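Local coordinates for germination protein YpeB (Bacillus megaterium QM B1551, PDB 5BOI) that takes part in the germination of Bacillus spores, and whose C-terminal PepSY-containing domain, described here, may be inhibitory, at residues A[103-108]-A[119-124]; A[127-132]-A[185-190]; A[165-170]-A[218-223]; A[180-185]-A[205-210]; A[201-206]-A[214-219]. All blocks are in the same frame, centred on the assembly; numbering follows the deposited sequence. Where two conformers were deposited one is given.

Contact 1 (A[103-108]-A[119-124]); sequences SLVMAE and TFVEQT. With SO4 (sulfate ion), chain B; SO4 (sulfate ion), chain C.
Val105 and Val121 form an antiparallel hydrogen-bonded pair within the hairpin of strands 104-112 and 115-123. Val105 N bonds to Val121 O at 2.9 Å, and Val121 N returns a bond to Val105 O at 2.8 Å. Near the start of the first strand, Gln123 N bonds to Ser103 O. At the other end the register slips by one residue. Ala107 N and Glu108 N both donate to Thr119 O, at 2.7 Å and 3.2 Å, which makes a classic beta bulge. Thr119 N bonds back to Glu108 O.

Apolar contacts follow on both faces. On the face of Leu104, Met106 and Phe120, Met106 CG is anti to the backbone N (chi1 -175°). It lies over one face of the Phe120 ring, offset toward the rim. Met106 SD is oblique to this ring, 5.2 Å from its centroid, a Met-aromatic contact. Leu104 CD2 rests on the backbone of Val121, 3.5 Å from Val121 C. On the other face Val105 CG1 meets Val121 CG2 at 3.9 Å, and Ala107 CB touches Val121 CG1.

Two sulfate ions, probably from the crystallisation liquor, add polar contacts. Thr124 OG1 donates to one, and Gln123 NE2 makes a weak bond to the other.

Leu96 of helix 85-98 touches Leu104 and Phe120, and Ala92 and Thr93 of the same helix also touch Phe120. Strand 134-140 extends the sheet, with Val135 bonded to the Phe120 backbone.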
# COMPACT_ATOMS: atom_id res chain seq x y z
N SER A 103 10.04 5.14 -2.67
CA SER A 103 9.48 6.31 -2.00
C SER A 103 8.13 6.02 -1.34
O SER A 103 7.25 6.88 -1.30
CB SER A 103 9.34 7.49 -2.97
OG SER A 103 8.25 7.28 -3.85
N LEU A 104 7.99 4.80 -0.83
CA LEU A 104 6.81 4.44 -0.03
C LEU A 104 7.21 4.33 1.44
O LEU A 104 8.36 4.03 1.75
CB LEU A 104 6.24 3.12 -0.53
CG LEU A 104 5.61 3.18 -1.92
CD1 LEU A 104 5.37 1.79 -2.46
CD2 LEU A 104 4.28 3.93 -1.86
N VAL A 105 6.27 4.59 2.35
CA VAL A 105 6.53 4.38 3.77
C VAL A 105 5.34 3.63 4.37
O VAL A 105 4.21 3.81 3.90
CB VAL A 105 6.79 5.71 4.48
CG1 VAL A 105 5.64 6.67 4.22
CG2 VAL A 105 7.02 5.52 5.98
N MET A 106 5.56 2.81 5.38
CA MET A 106 4.46 1.98 5.91
C MET A 106 3.49 2.85 6.71
O MET A 106 3.92 3.70 7.49
CB MET A 106 4.98 0.85 6.80
CG MET A 106 3.85 -0.10 7.25
SD MET A 106 4.61 -1.46 8.10
CE MET A 106 5.65 -0.51 9.21
N ALA A 107 2.20 2.63 6.50
CA ALA A 107 1.17 3.37 7.21
C ALA A 107 0.32 2.50 8.14
O ALA A 107 -0.14 2.97 9.19
CB ALA A 107 0.26 4.09 6.22
N GLU A 108 0.09 1.24 7.76
CA GLU A 108 -0.77 0.36 8.56
C GLU A 108 -0.18 -1.02 8.55
O GLU A 108 0.40 -1.42 7.55
CB GLU A 108 -2.19 0.27 8.00
CG GLU A 108 -2.89 1.56 7.79
CD GLU A 108 -3.41 2.14 9.07
OE1 GLU A 108 -3.52 1.40 10.08
OE2 GLU A 108 -3.71 3.33 9.05
N THR A 119 -0.29 -1.54 4.66
CA THR A 119 -0.53 -0.46 3.70
C THR A 119 0.66 0.49 3.72
O THR A 119 1.15 0.85 4.79
CB THR A 119 -1.82 0.33 4.03
OG1 THR A 119 -2.94 -0.57 4.07
CG2 THR A 119 -2.04 1.42 2.97
N PHE A 120 1.15 0.85 2.54
CA PHE A 120 2.26 1.78 2.39
C PHE A 120 1.73 2.99 1.66
O PHE A 120 0.78 2.84 0.87
CB PHE A 120 3.40 1.15 1.58
CG PHE A 120 4.11 0.03 2.28
CD1 PHE A 120 3.54 -1.24 2.34
CD2 PHE A 120 5.32 0.24 2.90
CE1 PHE A 120 4.18 -2.29 2.99
CE2 PHE A 120 5.97 -0.81 3.56
CZ PHE A 120 5.39 -2.07 3.60
N VAL A 121 2.29 4.18 1.89
CA VAL A 121 1.85 5.36 1.16
C VAL A 121 3.02 6.14 0.56
O VAL A 121 4.16 6.06 1.04
CB VAL A 121 1.05 6.33 2.06
CG1 VAL A 121 -0.22 5.66 2.57
CG2 VAL A 121 1.91 6.83 3.23
N GLU A 122 2.73 6.90 -0.48
CA GLU A 122 3.74 7.66 -1.18
C GLU A 122 4.28 8.77 -0.30
O GLU A 122 3.54 9.43 0.46
CB GLU A 122 3.19 8.24 -2.47
CG GLU A 122 4.25 8.99 -3.29
CD GLU A 122 3.66 9.77 -4.43
OE1 GLU A 122 2.45 10.07 -4.38
OE2 GLU A 122 4.41 10.08 -5.38
N GLN A 123 5.59 8.99 -0.41
CA GLN A 123 6.23 10.10 0.27
C GLN A 123 6.82 11.04 -0.80
O GLN A 123 7.54 10.57 -1.69
CB GLN A 123 7.28 9.52 1.23
CG GLN A 123 8.39 10.40 1.72
CD GLN A 123 9.35 9.59 2.57
OE1 GLN A 123 10.20 8.86 2.06
NE2 GLN A 123 9.20 9.70 3.89
N THR A 124 6.49 12.33 -0.76
CA THR A 124 7.03 13.30 -1.74
C THR A 124 8.51 13.55 -1.48
O THR A 124 9.06 13.08 -0.50
CB THR A 124 6.31 14.67 -1.70
OG1 THR A 124 6.64 15.33 -0.47
CG2 THR A 124 4.76 14.51 -1.80
S SO4 B . 7.36 18.59 -2.36
O1 SO4 B . 6.55 18.11 -3.48
O2 SO4 B . 6.90 17.97 -1.13
O3 SO4 B . 8.76 18.25 -2.61
O4 SO4 B . 7.23 20.04 -2.25
S SO4 C . 11.86 10.57 6.96
O1 SO4 C . 11.19 10.30 5.68
O2 SO4 C . 11.05 10.05 8.06
O3 SO4 C . 12.05 12.01 7.13
O4 SO4 C . 13.16 9.89 6.96

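Contact 2 (A[127-132]-A[185-190]); sequences GVRIYP and EERLAI. With SO4 (sulfate ion), chain C.
Ile130 and Ile190 mark the tight part of this contact. Their side chains lie side by side and point the same way. Ile130 CD1 and Ile190 CD1 are only 3.5 Å apart, closer than usual for two carbons. Val128 adds CG1 over the Leu188 carbonyl. Tyr131 turns the edge of its ring to Ala189, with CE1 3.8 Å from Ala189 CB. The backbones are bonded here: Arg129 N to Leu188 O, Ile190 N to Arg129 O at 2.8 Å, and Tyr131 N to Ile190 O.

The loose side is a charged cluster of Arg129, Glu185 and Arg187. The Arg129 chain is extended from CG to NE and crosses Glu185 at about a right angle. Arg129 NH2 makes a weak hydrogen bond, part of a salt bridge, to Glu185 OE2 at 3.5 Å. The same OE2 lies 3.3 Å above the Arg187 guanidinium plane, over its centre, so charge alone acts there. Arg187 CG covers one face of the Arg129 guanidinium. A sulfate ion, probably from the crystallisation liquor, takes a bond from Arg187 NH2 to its O2 at 3.0 Å. Its charge probably offsets part of the repulsion between the two arginines.

Arg129 bonds to the residues on either side of Ala189, the pattern of a parallel beta bridge. Through it the short strand 129-130 of the PepSY1-2 region joins strand 182-192 of the C-terminal PepSY region.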
# COMPACT_ATOMS: atom_id res chain seq x y z
N GLY A 127 9.13 14.74 1.87
CA GLY A 127 8.75 13.86 2.96
C GLY A 127 7.28 13.93 3.33
O GLY A 127 6.86 13.27 4.29
N VAL A 128 6.50 14.68 2.57
CA VAL A 128 5.05 14.73 2.84
C VAL A 128 4.40 13.37 2.49
O VAL A 128 4.63 12.82 1.40
CB VAL A 128 4.35 15.86 2.04
CG1 VAL A 128 2.85 15.90 2.40
CG2 VAL A 128 5.01 17.22 2.33
N ARG A 129 3.61 12.81 3.41
CA ARG A 129 2.98 11.50 3.19
C ARG A 129 1.63 11.66 2.48
O ARG A 129 0.74 12.34 2.99
CB ARG A 129 2.79 10.77 4.52
CG ARG A 129 4.13 10.26 5.02
CD ARG A 129 4.17 9.81 6.46
NE ARG A 129 5.57 9.67 6.87
CZ ARG A 129 5.98 9.09 7.99
NH1 ARG A 129 5.10 8.59 8.85
NH2 ARG A 129 7.28 9.02 8.25
N ILE A 130 1.50 11.04 1.31
CA ILE A 130 0.30 11.20 0.51
C ILE A 130 -0.55 9.94 0.71
O ILE A 130 -0.41 8.95 -0.01
CB ILE A 130 0.61 11.37 -0.99
CG1 ILE A 130 1.70 12.42 -1.24
CG2 ILE A 130 -0.65 11.65 -1.78
CD1 ILE A 130 1.33 13.81 -0.79
N TYR A 131 -1.42 9.98 1.71
CA TYR A 131 -2.19 8.79 2.06
C TYR A 131 -3.11 8.24 0.96
O TYR A 131 -3.27 7.02 0.88
CB TYR A 131 -2.97 9.06 3.36
CG TYR A 131 -2.08 8.88 4.57
CD1 TYR A 131 -1.24 9.90 5.00
CD2 TYR A 131 -2.08 7.69 5.27
CE1 TYR A 131 -0.42 9.73 6.09
CE2 TYR A 131 -1.27 7.51 6.36
CZ TYR A 131 -0.44 8.50 6.76
OH TYR A 131 0.36 8.27 7.85
N PRO A 132 -3.69 9.09 0.08
CA PRO A 132 -4.48 8.53 -1.04
C PRO A 132 -3.69 7.65 -2.00
O PRO A 132 -4.26 6.76 -2.64
CB PRO A 132 -4.97 9.79 -1.77
CG PRO A 132 -5.01 10.85 -0.71
CD PRO A 132 -3.83 10.56 0.16
N GLU A 185 6.15 11.22 17.16
CA GLU A 185 6.55 11.58 15.81
C GLU A 185 5.57 12.58 15.17
O GLU A 185 4.37 12.51 15.42
CB GLU A 185 6.65 10.33 14.95
CG GLU A 185 7.11 10.60 13.54
CD GLU A 185 7.81 9.41 12.91
OE1 GLU A 185 8.40 8.60 13.66
OE2 GLU A 185 7.77 9.29 11.67
N GLU A 186 6.10 13.48 14.35
CA GLU A 186 5.25 14.40 13.59
C GLU A 186 5.77 14.59 12.17
O GLU A 186 6.96 14.80 11.97
CB GLU A 186 5.18 15.77 14.29
CG GLU A 186 4.42 16.87 13.52
CD GLU A 186 5.27 17.52 12.42
OE1 GLU A 186 6.46 17.77 12.67
OE2 GLU A 186 4.74 17.77 11.32
N ARG A 187 4.86 14.57 11.19
CA ARG A 187 5.19 14.80 9.78
C ARG A 187 4.06 15.57 9.10
O ARG A 187 2.96 15.63 9.64
CB ARG A 187 5.39 13.48 9.04
CG ARG A 187 6.57 12.64 9.53
CD ARG A 187 7.93 13.30 9.24
NE ARG A 187 9.02 12.36 9.49
CZ ARG A 187 9.52 12.08 10.70
NH1 ARG A 187 9.04 12.69 11.77
NH2 ARG A 187 10.51 11.20 10.81
N LEU A 188 4.30 16.14 7.92
CA LEU A 188 3.19 16.66 7.10
C LEU A 188 2.56 15.56 6.25
O LEU A 188 3.24 14.61 5.85
CB LEU A 188 3.66 17.78 6.18
CG LEU A 188 3.81 19.17 6.79
CD1 LEU A 188 4.58 20.04 5.81
CD2 LEU A 188 2.43 19.80 7.05
N ALA A 189 1.26 15.67 5.99
CA ALA A 189 0.57 14.60 5.27
C ALA A 189 -0.63 15.16 4.52
O ALA A 189 -1.20 16.19 4.92
CB ALA A 189 0.15 13.50 6.22
N ILE A 190 -0.97 14.52 3.40
CA ILE A 190 -2.19 14.81 2.67
C ILE A 190 -3.16 13.65 2.87
O ILE A 190 -2.80 12.50 2.65
CB ILE A 190 -1.94 15.00 1.17
CG1 ILE A 190 -1.18 16.30 0.93
CG2 ILE A 190 -3.26 14.98 0.40
CD1 ILE A 190 -0.81 16.52 -0.51
S SO4 C . 11.86 10.57 6.96
O1 SO4 C . 11.19 10.30 5.68
O2 SO4 C . 11.05 10.05 8.06
O3 SO4 C . 12.05 12.01 7.13
O4 SO4 C . 13.16 9.89 6.96

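Contact 3 (A[165-170]-A[218-223]); sequences KPKISK and NADTGF
Ala219 O takes two backbone bonds across the contact, from Lys167 N at 2.9 Å and from Ile168 N at 3.1 Å. The two donors reach it from opposite faces of its carbonyl plane. Asp220 OD1 is the second polar focus. It accepts from a water at 2.6 Å, and that water also donates to Lys165 O. Lys167 NZ forms a long salt bridge with Asp220 OD1 at 3.4 Å, and Lys167 N makes a further weak bond to it. The lysine chain bends at chi2 (-65°) and chi4, and curls over the carboxylate.

Asn218 OD1 fixes the turn itself. It accepts from Asp220 N, an Asx turn, and from Thr221 N, which completes an Asx motif, while Asn218 ND2 bonds to Glu225.

Packing lies beyond these bonds. Ile168 CG1 rests on Ala219 O, and its CD1 reaches Gly222 CA at 3.6 Å. A side chain on Gly222 would be tight against this CD1. Pro166 CB meets Ala219 CB at 3.9 Å. The loop before helix 170-175 is thus joined to the turn between strands 211-218 and 224-230.

The firmer direct bonds across the contact are between backbone atoms. The long ion pair between two exposed residues probably adds little strength.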
# COMPACT_ATOMS: atom_id res chain seq x y z
N LYS A 165 1.50 25.81 1.47
CA LYS A 165 2.19 26.06 2.72
C LYS A 165 1.18 26.02 3.87
O LYS A 165 0.05 26.50 3.72
CB LYS A 165 2.91 27.41 2.68
CG LYS A 165 3.98 27.60 3.73
CD LYS A 165 4.73 28.91 3.51
CE LYS A 165 5.15 29.05 2.05
NZ LYS A 165 6.63 28.88 1.85
N PRO A 166 1.57 25.45 5.02
CA PRO A 166 0.66 25.50 6.16
C PRO A 166 0.42 26.92 6.59
O PRO A 166 1.32 27.76 6.43
CB PRO A 166 1.41 24.74 7.26
CG PRO A 166 2.37 23.87 6.54
CD PRO A 166 2.74 24.59 5.28
N LYS A 167 -0.76 27.18 7.13
CA LYS A 167 -1.07 28.49 7.72
C LYS A 167 -0.77 28.52 9.22
O LYS A 167 -0.74 29.61 9.83
CB LYS A 167 -2.54 28.89 7.51
CG LYS A 167 -3.10 28.77 6.11
CD LYS A 167 -2.47 29.69 5.11
CE LYS A 167 -3.25 29.64 3.81
NZ LYS A 167 -3.23 28.27 3.23
N ILE A 168 -0.59 27.36 9.84
CA ILE A 168 -0.18 27.31 11.24
C ILE A 168 1.10 26.50 11.35
O ILE A 168 1.39 25.66 10.51
CB ILE A 168 -1.27 26.71 12.18
CG1 ILE A 168 -1.42 25.20 11.97
CG2 ILE A 168 -2.60 27.47 12.02
CD1 ILE A 168 -2.42 24.54 12.96
N SER A 169 1.88 26.76 12.40
CA SER A 169 3.16 26.08 12.60
C SER A 169 2.98 24.69 13.21
O SER A 169 1.90 24.38 13.72
CB SER A 169 4.06 26.92 13.51
OG SER A 169 3.56 26.84 14.83
N LYS A 170 4.02 23.85 13.16
CA LYS A 170 3.89 22.52 13.76
C LYS A 170 3.73 22.62 15.28
O LYS A 170 3.06 21.79 15.90
CB LYS A 170 5.09 21.62 13.43
CG LYS A 170 6.41 22.19 13.85
CD LYS A 170 7.46 21.08 13.97
CE LYS A 170 8.80 21.53 13.44
NZ LYS A 170 8.76 21.71 11.96
N ASN A 218 -5.57 19.64 10.86
CA ASN A 218 -5.61 20.47 9.66
C ASN A 218 -4.53 21.58 9.72
O ASN A 218 -4.44 22.29 10.72
CB ASN A 218 -7.01 21.10 9.49
CG ASN A 218 -7.17 21.83 8.15
OD1 ASN A 218 -6.53 22.85 7.90
ND2 ASN A 218 -8.03 21.30 7.29
N ALA A 219 -3.71 21.70 8.67
CA ALA A 219 -2.55 22.63 8.70
C ALA A 219 -2.94 24.09 8.46
O ALA A 219 -2.07 24.96 8.51
CB ALA A 219 -1.51 22.21 7.67
N ASP A 220 -4.22 24.33 8.18
CA ASP A 220 -4.72 25.71 8.02
C ASP A 220 -5.55 26.16 9.21
O ASP A 220 -5.44 27.30 9.64
CB ASP A 220 -5.56 25.84 6.73
CG ASP A 220 -4.71 25.74 5.46
OD1 ASP A 220 -3.46 25.77 5.56
OD2 ASP A 220 -5.28 25.62 4.35
N THR A 221 -6.40 25.26 9.73
CA THR A 221 -7.32 25.63 10.81
C THR A 221 -6.89 25.16 12.20
O THR A 221 -7.39 25.64 13.22
CB THR A 221 -8.74 25.04 10.57
OG1 THR A 221 -8.67 23.60 10.55
CG2 THR A 221 -9.36 25.53 9.28
N GLY A 222 -6.06 24.12 12.25
CA GLY A 222 -5.78 23.46 13.51
C GLY A 222 -6.86 22.51 14.03
O GLY A 222 -6.73 22.01 15.14
N PHE A 223 -7.90 22.24 13.24
CA PHE A 223 -8.97 21.35 13.68
C PHE A 223 -8.60 19.89 13.38
O PHE A 223 -7.87 19.62 12.42
CB PHE A 223 -10.31 21.67 13.00
CG PHE A 223 -10.78 23.10 13.20
CD1 PHE A 223 -10.48 23.80 14.36
CD2 PHE A 223 -11.55 23.74 12.22
CE1 PHE A 223 -10.92 25.13 14.55
CE2 PHE A 223 -12.00 25.09 12.40
CZ PHE A 223 -11.68 25.76 13.57
O HOH W 1 -2.42 25.55 3.16

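Contact 4 (A[180-185]-A[205-210]); sequences NVKVME and LGTIKN
Met184 and Glu185 both face Leu205 in a classic beta bulge of the hairpin formed by strands 182-192 and 198-208, in the C-terminal PepSY region. Leu205 O accepts from Met184 N at 2.8 Å and from Glu185 N at 3.1 Å, both in its carbonyl plane. Leu205 N bonds back to Glu185 O at 2.9 Å. Beyond the bulge, Lys182 and Thr207 form a hydrogen-bonded pair, each N donating to the other's O.

Gly206 lies between these pairs, with its CA 3.2 Å from Lys182 O. A CB on it would clash with that oxygen, and the close fit depends on the missing side chain.

Ile208 CG1 is anti to the carbonyl carbon (chi1 -47°), which brings it to Val181. The two side chains cross obliquely, with Ile208 CG1 4.1 Å from Val181 CG2. Ile208 CG2 comes 3.5 Å from Asn180 ND2, though that side chain is poorly ordered. An alanine in place of Ile208 would probably open a gap beside Val181 CG2 and leave the Asn180 amide freer to turn.

On the face of Lys182 and Thr207, the Met184 side chain meets Thr207 at about a right angle, with Met184 SD 3.6 Å from Thr207 CG2.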
# COMPACT_ATOMS: atom_id res chain seq x y z
N ASN A 180 -3.68 14.55 26.88
CA ASN A 180 -3.20 13.23 27.28
C ASN A 180 -2.32 12.54 26.23
O ASN A 180 -1.75 11.48 26.50
CB ASN A 180 -4.39 12.33 27.62
CG ASN A 180 -5.57 12.53 26.69
OD1 ASN A 180 -5.62 13.52 25.95
ND2 ASN A 180 -6.51 11.60 26.71
N VAL A 181 -2.19 13.14 25.06
CA VAL A 181 -1.40 12.55 23.98
C VAL A 181 0.10 12.67 24.22
O VAL A 181 0.60 13.76 24.50
CB VAL A 181 -1.74 13.19 22.62
CG1 VAL A 181 -0.97 12.49 21.50
CG2 VAL A 181 -3.24 13.11 22.36
N LYS A 182 0.82 11.56 24.12
CA LYS A 182 2.27 11.60 24.22
C LYS A 182 2.90 11.43 22.84
O LYS A 182 3.03 10.31 22.34
CB LYS A 182 2.78 10.51 25.18
CG LYS A 182 2.10 10.51 26.54
CD LYS A 182 2.11 11.89 27.16
CE LYS A 182 1.33 11.92 28.47
NZ LYS A 182 2.01 11.14 29.53
N VAL A 183 3.29 12.55 22.23
CA VAL A 183 3.75 12.52 20.84
C VAL A 183 5.08 11.81 20.71
O VAL A 183 5.99 12.02 21.52
CB VAL A 183 3.88 13.94 20.26
CG1 VAL A 183 4.31 13.89 18.81
CG2 VAL A 183 2.57 14.68 20.40
N MET A 184 5.21 10.98 19.68
CA MET A 184 6.48 10.33 19.40
C MET A 184 7.03 10.77 18.04
O MET A 184 8.24 10.73 17.80
CB MET A 184 6.32 8.81 19.45
CG MET A 184 5.92 8.31 20.83
SD MET A 184 5.09 6.71 20.81
CE MET A 184 5.67 6.01 19.27
N GLU A 185 6.15 11.22 17.16
CA GLU A 185 6.55 11.58 15.81
C GLU A 185 5.57 12.58 15.17
O GLU A 185 4.37 12.51 15.42
CB GLU A 185 6.65 10.33 14.95
CG GLU A 185 7.11 10.60 13.54
CD GLU A 185 7.81 9.41 12.91
OE1 GLU A 185 8.40 8.60 13.66
OE2 GLU A 185 7.77 9.29 11.67
N LEU A 205 2.00 10.87 15.51
CA LEU A 205 1.96 9.50 15.99
C LEU A 205 2.30 9.54 17.47
O LEU A 205 3.33 10.09 17.87
CB LEU A 205 2.96 8.64 15.21
CG LEU A 205 3.06 7.12 15.33
CD1 LEU A 205 1.71 6.48 15.24
CD2 LEU A 205 3.95 6.63 14.21
N GLY A 206 1.42 8.98 18.31
CA GLY A 206 1.64 9.05 19.74
C GLY A 206 0.85 8.00 20.50
O GLY A 206 0.19 7.15 19.90
N THR A 207 0.93 8.05 21.82
CA THR A 207 0.20 7.09 22.63
C THR A 207 -0.76 7.80 23.54
O THR A 207 -0.43 8.82 24.15
CB THR A 207 1.15 6.22 23.47
OG1 THR A 207 1.82 7.04 24.43
CG2 THR A 207 2.18 5.54 22.58
N ILE A 208 -1.98 7.28 23.61
CA ILE A 208 -2.96 7.74 24.58
C ILE A 208 -3.23 6.57 25.52
O ILE A 208 -3.89 5.62 25.12
CB ILE A 208 -4.27 8.20 23.93
CG1 ILE A 208 -4.02 9.12 22.73
CG2 ILE A 208 -5.14 8.92 24.95
CD1 ILE A 208 -5.27 9.46 21.96
N LYS A 209 -2.70 6.64 26.73
CA LYS A 209 -2.85 5.58 27.72
C LYS A 209 -2.53 4.20 27.14
O LYS A 209 -3.41 3.33 27.07
CB LYS A 209 -4.26 5.60 28.30
N ASN A 210 -1.29 4.03 26.69
CA ASN A 210 -0.72 2.76 26.20
C ASN A 210 -1.18 2.33 24.80
O ASN A 210 -0.52 1.51 24.16
CB ASN A 210 -1.00 1.64 27.20
CG ASN A 210 -0.04 1.67 28.38
OD1 ASN A 210 0.57 2.70 28.66
ND2 ASN A 210 0.09 0.54 29.07

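Contact 5 (A[201-206]-A[214-219]); sequences CYEFLG and RIFINA
Glu203 fits its aliphatic part into a notch formed by the Phe216 ring and the Arg214 chain. Glu203 CG lies 3.7 Å from Phe216 CE2 and 3.6 Å from Arg214 CG. Its contact with the ring is an off-centre CH-pi interaction, 29° off the ring normal. The Glu203 chain then bends at chi2 (-149°), which turns CD toward Arg214. Glu203 OE2 comes to the edge of the guanidinium and takes a weak hydrogen bond, part of a salt bridge, from Arg214 NE at 3.4 Å. The two flat groups are steeply turned, their planes 79° apart. Water 2 links Glu203 OE2 to Arg214 NH2. An alanine in place of Glu203 would probably leave a gap in the notch and Arg214 NE without its acidic mate.

Cys201 CB sits at the edge of the Phe216 ring and lies 4.1 Å from Phe216 CB. On the face of Tyr202, Phe204 and Ile217, Ile217 CG1 is the bump that meets Phe204 CE2 at 4.0 Å. Ala219 CB packs against Tyr202 CE2 at 3.9 Å.

Four backbone bonds hold the strands in register, two for Tyr202 with Ile217 and two for Phe204 with Ile215. Ile217 N bonds to Tyr202 O at 2.8 Å.

Helix 170-175 covers Tyr202 and Phe204, and Tyr202 OH bonds to Ile168 O in the loop before it. On the Glu203 and Phe216 face, Tyr131 meets Phe216 edge-to-face. Strands 182-192 and 224-230 flank the pair. Arg214 NH2 bonds to Ala107 O, and NH1 makes a salt bridge with Glu228.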
# COMPACT_ATOMS: atom_id res chain seq x y z
N CYS A 201 -2.35 18.29 6.30
CA CYS A 201 -2.40 18.14 7.76
C CYS A 201 -1.04 17.92 8.40
O CYS A 201 -0.13 17.40 7.77
CB CYS A 201 -3.27 16.93 8.16
SG CYS A 201 -4.97 16.95 7.60
N TYR A 202 -0.91 18.28 9.67
CA TYR A 202 0.21 17.74 10.46
C TYR A 202 -0.26 16.40 11.01
O TYR A 202 -1.34 16.34 11.62
CB TYR A 202 0.57 18.66 11.62
CG TYR A 202 1.18 19.96 11.16
CD1 TYR A 202 2.52 20.02 10.86
CD2 TYR A 202 0.41 21.12 11.04
CE1 TYR A 202 3.11 21.20 10.42
CE2 TYR A 202 0.98 22.33 10.63
CZ TYR A 202 2.34 22.36 10.30
OH TYR A 202 2.94 23.54 9.87
N GLU A 203 0.53 15.36 10.80
CA GLU A 203 0.22 14.03 11.29
C GLU A 203 1.05 13.77 12.54
O GLU A 203 2.26 13.95 12.52
CB GLU A 203 0.52 12.98 10.22
CG GLU A 203 0.40 11.55 10.72
CD GLU A 203 1.36 10.62 10.01
OE1 GLU A 203 1.45 10.72 8.76
OE2 GLU A 203 2.02 9.80 10.68
N PHE A 204 0.40 13.34 13.62
CA PHE A 204 1.09 13.01 14.85
C PHE A 204 0.90 11.54 15.18
O PHE A 204 -0.22 11.02 15.15
CB PHE A 204 0.56 13.87 16.01
CG PHE A 204 0.82 15.36 15.86
CD1 PHE A 204 2.02 15.91 16.30
CD2 PHE A 204 -0.13 16.20 15.28
CE1 PHE A 204 2.29 17.28 16.16
CE2 PHE A 204 0.10 17.55 15.14
CZ PHE A 204 1.32 18.11 15.59
N LEU A 205 2.00 10.87 15.51
CA LEU A 205 1.96 9.50 15.99
C LEU A 205 2.30 9.54 17.47
O LEU A 205 3.33 10.09 17.87
CB LEU A 205 2.96 8.64 15.21
CG LEU A 205 3.06 7.12 15.33
CD1 LEU A 205 1.71 6.48 15.24
CD2 LEU A 205 3.95 6.63 14.21
N GLY A 206 1.42 8.98 18.31
CA GLY A 206 1.64 9.05 19.74
C GLY A 206 0.85 8.00 20.50
O GLY A 206 0.19 7.15 19.90
N ARG A 214 -2.79 7.53 15.54
CA ARG A 214 -2.38 8.54 14.58
C ARG A 214 -3.46 9.62 14.57
O ARG A 214 -4.66 9.32 14.44
CB ARG A 214 -2.20 7.96 13.18
CG ARG A 214 -1.55 8.93 12.18
CD ARG A 214 -1.42 8.23 10.81
NE ARG A 214 -0.30 7.30 10.79
CZ ARG A 214 -0.36 6.01 10.46
NH1 ARG A 214 -1.52 5.45 10.11
NH2 ARG A 214 0.75 5.30 10.47
N ILE A 215 -3.02 10.86 14.73
CA ILE A 215 -3.94 12.00 14.74
C ILE A 215 -3.55 13.01 13.68
O ILE A 215 -2.38 13.44 13.60
CB ILE A 215 -3.96 12.68 16.12
CG1 ILE A 215 -4.52 11.72 17.17
CG2 ILE A 215 -4.86 13.97 16.08
CD1 ILE A 215 -3.96 11.94 18.56
N PHE A 216 -4.53 13.40 12.86
CA PHE A 216 -4.28 14.40 11.82
C PHE A 216 -4.90 15.75 12.21
O PHE A 216 -6.11 15.81 12.49
CB PHE A 216 -4.87 13.95 10.48
CG PHE A 216 -4.21 12.71 9.92
CD1 PHE A 216 -4.63 11.44 10.30
CD2 PHE A 216 -3.18 12.82 8.99
CE1 PHE A 216 -4.04 10.29 9.76
CE2 PHE A 216 -2.58 11.68 8.45
CZ PHE A 216 -3.01 10.43 8.83
N ILE A 217 -4.08 16.80 12.20
CA ILE A 217 -4.54 18.17 12.52
C ILE A 217 -4.45 19.04 11.26
O ILE A 217 -3.38 19.14 10.64
CB ILE A 217 -3.69 18.80 13.65
CG1 ILE A 217 -3.82 18.02 14.96
CG2 ILE A 217 -4.04 20.29 13.88
CD1 ILE A 217 -5.22 17.87 15.47
N ASN A 218 -5.57 19.64 10.86
CA ASN A 218 -5.61 20.47 9.66
C ASN A 218 -4.53 21.58 9.72
O ASN A 218 -4.44 22.29 10.72
CB ASN A 218 -7.01 21.10 9.49
CG ASN A 218 -7.17 21.83 8.15
OD1 ASN A 218 -6.53 22.85 7.90
ND2 ASN A 218 -8.03 21.30 7.29
N ALA A 219 -3.71 21.70 8.67
CA ALA A 219 -2.55 22.63 8.70
C ALA A 219 -2.94 24.09 8.46
O ALA A 219 -2.07 24.96 8.51
CB ALA A 219 -1.51 22.21 7.67
O HOH W 2 2.99 7.52 10.64

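Overall arrangement
Contacts 4 and 5 pair strand 198-208 with its two neighbours, and their centres are 11 Å apart. Contact 2 adds strand 129-130 to the far edge of strand 182-192, with its centre 9 Å from those of contacts 1 and 5. It therefore joins the PepSY1-2 hairpin of contact 1 to the C-terminal PepSY strands. Arg214 of contact 5 makes a second tie, from NH2 to Ala107 O of contact 1 at 2.8 Å. Contact 3 closes the outer end, its centre 10 Å from contact 5 and 22 Å from contact 1. One sulfate ion touches both contact 1 and contact 2.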